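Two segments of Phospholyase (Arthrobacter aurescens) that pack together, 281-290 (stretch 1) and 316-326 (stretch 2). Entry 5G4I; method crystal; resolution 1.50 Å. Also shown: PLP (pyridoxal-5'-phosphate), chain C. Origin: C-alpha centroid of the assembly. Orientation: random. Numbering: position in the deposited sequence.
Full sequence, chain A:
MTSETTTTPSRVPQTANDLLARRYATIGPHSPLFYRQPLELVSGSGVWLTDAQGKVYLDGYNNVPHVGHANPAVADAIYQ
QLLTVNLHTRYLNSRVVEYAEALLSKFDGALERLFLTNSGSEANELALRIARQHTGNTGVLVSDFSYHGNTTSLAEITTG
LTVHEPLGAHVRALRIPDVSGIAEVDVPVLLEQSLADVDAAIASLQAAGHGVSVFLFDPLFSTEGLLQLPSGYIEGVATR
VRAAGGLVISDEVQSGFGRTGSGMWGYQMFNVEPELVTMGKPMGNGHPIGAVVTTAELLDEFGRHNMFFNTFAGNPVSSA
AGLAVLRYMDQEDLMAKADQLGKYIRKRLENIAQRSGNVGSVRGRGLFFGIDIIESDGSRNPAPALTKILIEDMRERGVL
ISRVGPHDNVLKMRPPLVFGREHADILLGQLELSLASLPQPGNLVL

Stretch 1 (281-290) KPMGNGHPIG
Stretch 2 (316-326) PVSSAAGLAVL

How does stretch 1 begin its approach to the helix? Stretch 2 is helical throughout, 316-326, whereas stretch 1 is an irregular chain that starts out of reach, at K281, and then passes from V325 back toward S318, against the helix sequence. That lysine (17/-94; chi1 m, chi2 and chi3 t, chi4 93°) carries the cofactor: its NZ is bonded covalently to C4A of PLP at 1.4 Å and makes a weak hydrogen bond to PLP O3 at 2.7 Å. P282 and M283 follow with phi/psi of -55/-23 and -58/-27. Their carbonyls, rather than their side chains, meet the helix: M283 O lies 3.6 Å from V325 CB and 3.7 Å from G322 CA. A water donates to both M283 O (2.8 Å) and G322 O (2.9 Å), tying the two backbones together.

Why is glycine found at G284? The CA atoms of G284 and G322 are 4.8 Å apart, and a CB on G284 (-117/19) would fall 2.8 Å from I289 CD1, a clash within its own stretch. G284 opens a type I' turn to H287, with N285 at 65/10 and G286 at 126/-12; the latter angles would jam a CB against the preceding carbonyl and so call for glycine. H287 N closes the turn on G284 O at 3.1 Å, while N285 N bonds to P282 O at 3.0 Å. V325, pointing toward stretch 1 with chi1 t, packs its CG2 3.9 Å from N285 CB; the side-chain amide of N285 (OD1 and ND2) is satisfied elsewhere in the structure.

How does H287 use its ring? Its CA-to-CB bond points toward the helix, and chi1 t with chi2 77° brings the ring edge to S318. NE2 donates a weak hydrogen bond to S318 OG at 3.0 Å, bent to 124°. The same residue makes van der Waals contacts, CB to A321 CB and CE1 to V317 CG1, both at 4.1 Å, so it suits a buried site with both a hydroxyl and methyl groups.

How does the chain leave the contact? The CA-to-CB bond of P288 (-79/102) points away, but a water donates to its O at 2.7 Å and lies 2.7 Å from S318 OG, whose chi1 is m. The extended I289 (-142/140; chi1 m, chi2 t) then points back toward the helix, I289 CA lying 6.7 Å from S318 CA. Its CD1 reaches S318 O at 3.3 Å and A321 CB at 4.3 Å, where it packs against the backbone of S318 and G322 and the methyl of A321. The two stretches together bury 356 Å².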

ATOM      1  N   LYS A 281      -5.627  -9.025   3.212  1.00 11.83           N
ATOM      2  CA  LYS A 281      -5.722  -9.489   4.628  1.00 10.94           C
ATOM      3  C   LYS A 281      -4.922 -10.778   4.950  1.00 10.33           C
ATOM      4  O   LYS A 281      -3.771 -10.680   5.453  1.00 11.36           O
ATOM      5  CB  LYS A 281      -7.148  -9.366   5.130  1.00 11.71           C
ATOM      6  CG  LYS A 281      -7.575  -7.918   5.455  1.00 13.17           C
ATOM      7  CD  LYS A 281      -8.995  -7.820   6.094  1.00 16.80           C
ATOM      8  CE  LYS A 281      -9.471  -6.355   6.493  1.00 16.49           C
ATOM      9  NZ  LYS A 281     -10.236  -5.858   5.317  1.00 22.06           N
ATOM     10  N   PRO A 282      -5.559 -11.992   4.887  1.00 12.35           N
ATOM     11  CA  PRO A 282      -4.789 -13.202   5.265  1.00 11.63           C
ATOM     12  C   PRO A 282      -3.484 -13.511   4.583  1.00 10.40           C
ATOM     13  O   PRO A 282      -2.731 -14.410   5.062  1.00 10.79           O
ATOM     14  CB  PRO A 282      -5.801 -14.360   4.904  1.00 11.75           C
ATOM     15  CG  PRO A 282      -6.576 -13.744   3.764  1.00 12.64           C
ATOM     16  CD  PRO A 282      -6.830 -12.366   4.252  1.00 12.34           C
ATOM     17  N   MET A 283      -3.263 -12.995   3.363  1.00 10.77           N
ATOM     18  CA  MET A 283      -2.286 -13.654   2.485  1.00 11.69           C
ATOM     19  C   MET A 283      -0.861 -13.815   2.976  1.00 10.13           C
ATOM     20  O   MET A 283      -0.145 -14.772   2.613  1.00 10.67           O
ATOM     21  CB  MET A 283      -2.330 -13.166   1.056  1.00 19.61           C
ATOM     22  CG  MET A 283      -1.661 -12.036   0.717  1.00 17.72           C
ATOM     23  SD  MET A 283      -2.073 -11.392  -1.018  1.00 14.71           S
ATOM     24  CE  MET A 283      -1.198 -12.245  -2.126  1.00 17.48           C
ATOM     25  N   GLY A 284      -0.400 -12.911   3.890  1.00 10.05           N
ATOM     26  CA  GLY A 284       0.917 -12.988   4.526  1.00 10.35           C
ATOM     27  C   GLY A 284       0.920 -13.174   6.055  1.00  9.01           C
ATOM     28  O   GLY A 284       1.929 -12.901   6.710  1.00 10.22           O
ATOM     29  N   ASN A 285      -0.214 -13.625   6.592  1.00  9.70           N
ATOM     30  CA  ASN A 285      -0.379 -13.844   8.056  1.00  8.68           C
ATOM     31  C   ASN A 285      -0.307 -12.576   8.911  1.00 11.10           C
ATOM     32  O   ASN A 285      -0.143 -12.676  10.132  1.00 11.99           O
ATOM     33  CB  ASN A 285       0.549 -14.900   8.634  1.00  9.11           C
ATOM     34  CG  ASN A 285      -0.131 -15.706   9.775  1.00 10.82           C
ATOM     35  OD1 ASN A 285      -1.265 -16.166   9.592  1.00 10.62           O
ATOM     36  ND2 ASN A 285       0.562 -15.928  10.894  1.00 12.28           N
ATOM     37  N   GLY A 286      -0.309 -11.424   8.259  1.00 10.10           N
ATOM     38  CA  GLY A 286      -0.025 -10.093   8.916  1.00 10.47           C
ATOM     39  C   GLY A 286       1.072  -9.279   8.268  1.00 10.83           C
ATOM     40  O   GLY A 286       1.170  -8.064   8.521  1.00 11.34           O
ATOM     41  N   HIS A 287       1.839  -9.890   7.367  1.00  9.14           N
ATOM     42  CA  HIS A 287       2.827  -9.147   6.520  1.00  9.10           C
ATOM     43  C   HIS A 287       2.040  -8.287   5.520  1.00 10.79           C
ATOM     44  O   HIS A 287       0.990  -8.759   4.962  1.00  9.44           O
ATOM     45  CB  HIS A 287       3.713 -10.122   5.776  1.00  9.10           C
ATOM     46  CG  HIS A 287       4.993  -9.497   5.272  1.00  9.38           C
ATOM     47  ND1 HIS A 287       6.089  -9.234   6.105  1.00 10.83           N
ATOM     48  CD2 HIS A 287       5.346  -8.995   4.059  1.00 10.04           C
ATOM     49  CE1 HIS A 287       7.030  -8.621   5.420  1.00 10.99           C
ATOM     50  NE2 HIS A 287       6.623  -8.496   4.161  1.00 11.53           N
ATOM     51  N   PRO A 288       2.478  -7.087   5.119  1.00  9.78           N
ATOM     52  CA  PRO A 288       1.652  -6.267   4.171  1.00  9.35           C
ATOM     53  C   PRO A 288       1.809  -6.760   2.714  1.00  9.49           C
ATOM     54  O   PRO A 288       2.868  -6.550   2.138  1.00 10.08           O
ATOM     55  CB  PRO A 288       2.210  -4.823   4.408  1.00  9.89           C
ATOM     56  CG  PRO A 288       3.021  -4.874   5.725  1.00 10.25           C
ATOM     57  CD  PRO A 288       3.582  -6.282   5.701  1.00 10.12           C
ATOM     58  N   ILE A 289       0.827  -7.491   2.260  1.00  9.39           N
ATOM     59  CA  ILE A 289       0.845  -8.086   0.893  1.00 10.15           C
ATOM     60  C   ILE A 289      -0.626  -7.986   0.384  1.00 10.61           C
ATOM     61  O   ILE A 289      -1.586  -8.264   1.136  1.00 10.42           O
ATOM     62  CB  ILE A 289       1.297  -9.573   0.830  1.00 11.93           C
ATOM     63  CG1 ILE A 289       2.532  -9.893   1.643  1.00 15.90           C
ATOM     64  CG2 ILE A 289       1.488 -10.037  -0.622  1.00 12.27           C
ATOM     65  CD1 ILE A 289       2.852 -11.376   1.723  1.00 16.24           C
ATOM     66  N   GLY A 290      -0.747  -7.644  -0.924  1.00  9.44           N
ATOM     67  CA  GLY A 290      -1.965  -7.792  -1.683  1.00  8.71           C
ATOM     68  C   GLY A 290      -1.630  -8.253  -3.104  1.00  8.53           C
ATOM     69  O   GLY A 290      -0.485  -8.441  -3.462  1.00  9.00           O
ATOM     70  N   PRO A 316      11.680 -10.279  -1.923  1.00 10.61           N
ATOM     71  CA  PRO A 316      11.848 -11.634  -1.560  1.00 11.82           C
ATOM     72  C   PRO A 316      11.256 -12.039  -0.168  1.00  9.44           C
ATOM     73  O   PRO A 316      10.876 -13.187   0.033  1.00 11.65           O
ATOM     74  CB  PRO A 316      13.405 -11.807  -1.512  1.00 13.01           C
ATOM     75  CG  PRO A 316      13.932 -10.716  -2.388  1.00 15.51           C
ATOM     76  CD  PRO A 316      12.961  -9.599  -2.230  1.00 13.06           C
ATOM     77  N   VAL A 317      11.258 -11.072   0.791  1.00 10.86           N
ATOM     78  CA  VAL A 317      10.753 -11.337   2.138  1.00  9.88           C
ATOM     79  C   VAL A 317       9.189 -11.473   2.189  1.00  9.53           C
ATOM     80  O   VAL A 317       8.621 -12.432   2.725  1.00 10.65           O
ATOM     81  CB  VAL A 317      11.287 -10.304   3.142  1.00 10.66           C
ATOM     82  CG1 VAL A 317      10.608 -10.480   4.481  1.00 10.62           C
ATOM     83  CG2 VAL A 317      12.785 -10.475   3.266  1.00 12.60           C
ATOM     84  N   SER A 318       8.494 -10.535   1.509  1.00  9.74           N
ATOM     85  CA  SER A 318       7.060 -10.676   1.259  1.00  9.91           C
ATOM     86  C   SER A 318       6.722 -11.996   0.534  1.00  9.69           C
ATOM     87  O   SER A 318       5.765 -12.681   0.931  1.00 10.38           O
ATOM     88  CB  SER A 318       6.541  -9.483   0.424  1.00 10.75           C
ATOM     89  OG  SER A 318       6.577  -8.269   1.188  1.00 10.73           O
ATOM     90  N   SER A 319       7.522 -12.336  -0.475  1.00 10.77           N
ATOM     91  CA  SER A 319       7.308 -13.600  -1.215  1.00  9.95           C
ATOM     92  C   SER A 319       7.490 -14.801  -0.293  1.00 10.80           C
ATOM     93  O   SER A 319       6.706 -15.773  -0.376  1.00 10.47           O
ATOM     94  CB  SER A 319       8.250 -13.646  -2.409  1.00 11.08           C
ATOM     95  OG  SER A 319       8.045 -12.532  -3.317  1.00 11.53           O
ATOM     96  N   ALA A 320       8.525 -14.796   0.555  1.00 10.34           N
ATOM     97  CA  ALA A 320       8.767 -15.894   1.546  1.00 10.71           C
ATOM     98  C   ALA A 320       7.565 -16.041   2.487  1.00  9.99           C
ATOM     99  O   ALA A 320       7.115 -17.160   2.820  1.00 11.21           O
ATOM    100  CB  ALA A 320      10.096 -15.676   2.283  1.00 12.01           C
ATOM    101  N   ALA A 321       7.029 -14.896   3.013  1.00 10.56           N
ATOM    102  CA  ALA A 321       5.850 -14.898   3.859  1.00 10.08           C
ATOM    103  C   ALA A 321       4.614 -15.538   3.183  1.00 10.53           C
ATOM    104  O   ALA A 321       3.938 -16.442   3.741  1.00 11.55           O
ATOM    105  CB  ALA A 321       5.508 -13.499   4.278  1.00 10.16           C
ATOM    106  N   GLY A 322       4.365 -15.086   1.927  1.00 10.25           N
ATOM    107  CA  GLY A 322       3.197 -15.632   1.233  1.00 10.83           C
ATOM    108  C   GLY A 322       3.347 -17.125   0.874  1.00  9.94           C
ATOM    109  O   GLY A 322       2.354 -17.885   0.978  1.00 10.02           O
ATOM    110  N   LEU A 323       4.585 -17.553   0.527  1.00 10.40           N
ATOM    111  CA  LEU A 323       4.807 -18.986   0.231  1.00 12.09           C
ATOM    112  C   LEU A 323       4.580 -19.819   1.510  1.00 10.59           C
ATOM    113  O   LEU A 323       3.984 -20.910   1.446  1.00 11.83           O
ATOM    114  CB  LEU A 323       6.234 -19.169  -0.304  1.00 13.46           C
ATOM    115  CG  LEU A 323       6.511 -18.987  -1.766  1.00 19.00           C
ATOM    116  CD1 LEU A 323       8.056 -18.774  -1.936  1.00 21.83           C
ATOM    117  CD2 LEU A 323       5.956 -20.260  -2.518  1.00 19.07           C
ATOM    118  N   ALA A 324       5.058 -19.319   2.665  1.00 10.37           N
ATOM    119  CA  ALA A 324       4.857 -20.075   3.935  1.00 11.08           C
ATOM    120  C   ALA A 324       3.435 -20.212   4.373  1.00 10.34           C
ATOM    121  O   ALA A 324       3.002 -21.282   4.910  1.00 10.42           O
ATOM    122  CB  ALA A 324       5.719 -19.464   5.028  1.00 11.89           C
ATOM    123  N   VAL A 325       2.619 -19.193   4.090  1.00 10.32           N
ATOM    124  CA  VAL A 325       1.158 -19.272   4.363  1.00 10.52           C
ATOM    125  C   VAL A 325       0.503 -20.373   3.518  1.00  9.83           C
ATOM    126  O   VAL A 325      -0.275 -21.213   4.047  1.00 10.43           O
ATOM    127  CB  VAL A 325       0.435 -17.909   4.192  1.00 10.04           C
ATOM    128  CG1 VAL A 325      -1.088 -18.059   4.233  1.00 10.24           C
ATOM    129  CG2 VAL A 325       0.933 -16.985   5.314  1.00 11.23           C
ATOM    130  N   LEU A 326       0.787 -20.367   2.182  1.00  9.68           N
ATOM    131  CA  LEU A 326       0.205 -21.380   1.332  1.00  9.81           C
ATOM    132  C   LEU A 326       0.695 -22.783   1.659  1.00 10.41           C
ATOM    133  O   LEU A 326      -0.105 -23.735   1.715  1.00 10.49           O
ATOM    134  CB  LEU A 326       0.491 -21.077  -0.153  1.00 11.16           C
ATOM    135  CG  LEU A 326      -0.257 -19.929  -0.856  1.00 12.45           C
ATOM    136  CD1 LEU A 326       0.306 -19.678  -2.286  1.00 14.01           C
ATOM    137  CD2 LEU A 326      -1.753 -20.159  -0.851  1.00 13.53           C
TER
HETATM  138  N1  PLP C1441     -11.909  -4.963   0.555  1.00 12.73           N
HETATM  139  C2  PLP C1441     -12.428  -5.757   1.522  1.00 16.30           C
HETATM  140  C2A PLP C1441     -13.581  -6.674   1.204  1.00 18.70           C
HETATM  141  C3  PLP C1441     -11.863  -5.728   2.895  1.00 20.17           C
HETATM  142  O3  PLP C1441     -12.367  -6.517   3.883  1.00 23.21           O
HETATM  143  C4  PLP C1441     -10.732  -4.808   3.148  1.00 16.83           C
HETATM  144  C4A PLP C1441     -10.102  -4.708   4.483  1.00 22.92           C
HETATM  145  C5  PLP C1441     -10.257  -3.993   2.004  1.00 16.54           C
HETATM  146  C6  PLP C1441     -10.882  -4.122   0.766  1.00 15.60           C
HETATM  147  C5A PLP C1441      -9.106  -3.028   2.180  1.00 17.92           C
HETATM  148  O4P PLP C1441      -7.996  -3.712   2.757  1.00 15.90           O
HETATM  149  P   PLP C1441      -6.729  -2.888   3.313  1.00 13.70           P
HETATM  150  O1P PLP C1441      -7.196  -2.357   4.647  1.00 13.28           O
HETATM  151  O2P PLP C1441      -5.633  -3.923   3.403  1.00 17.26           O
HETATM  152  O3P PLP C1441      -6.498  -1.826   2.265  1.00 16.56           O
HETATM  153  O   HOH W   1      -0.103 -16.463   0.416  1.00 11.94           O
HETATM  154  O   HOH W   2       4.622  -6.712   0.043  1.00 11.92           O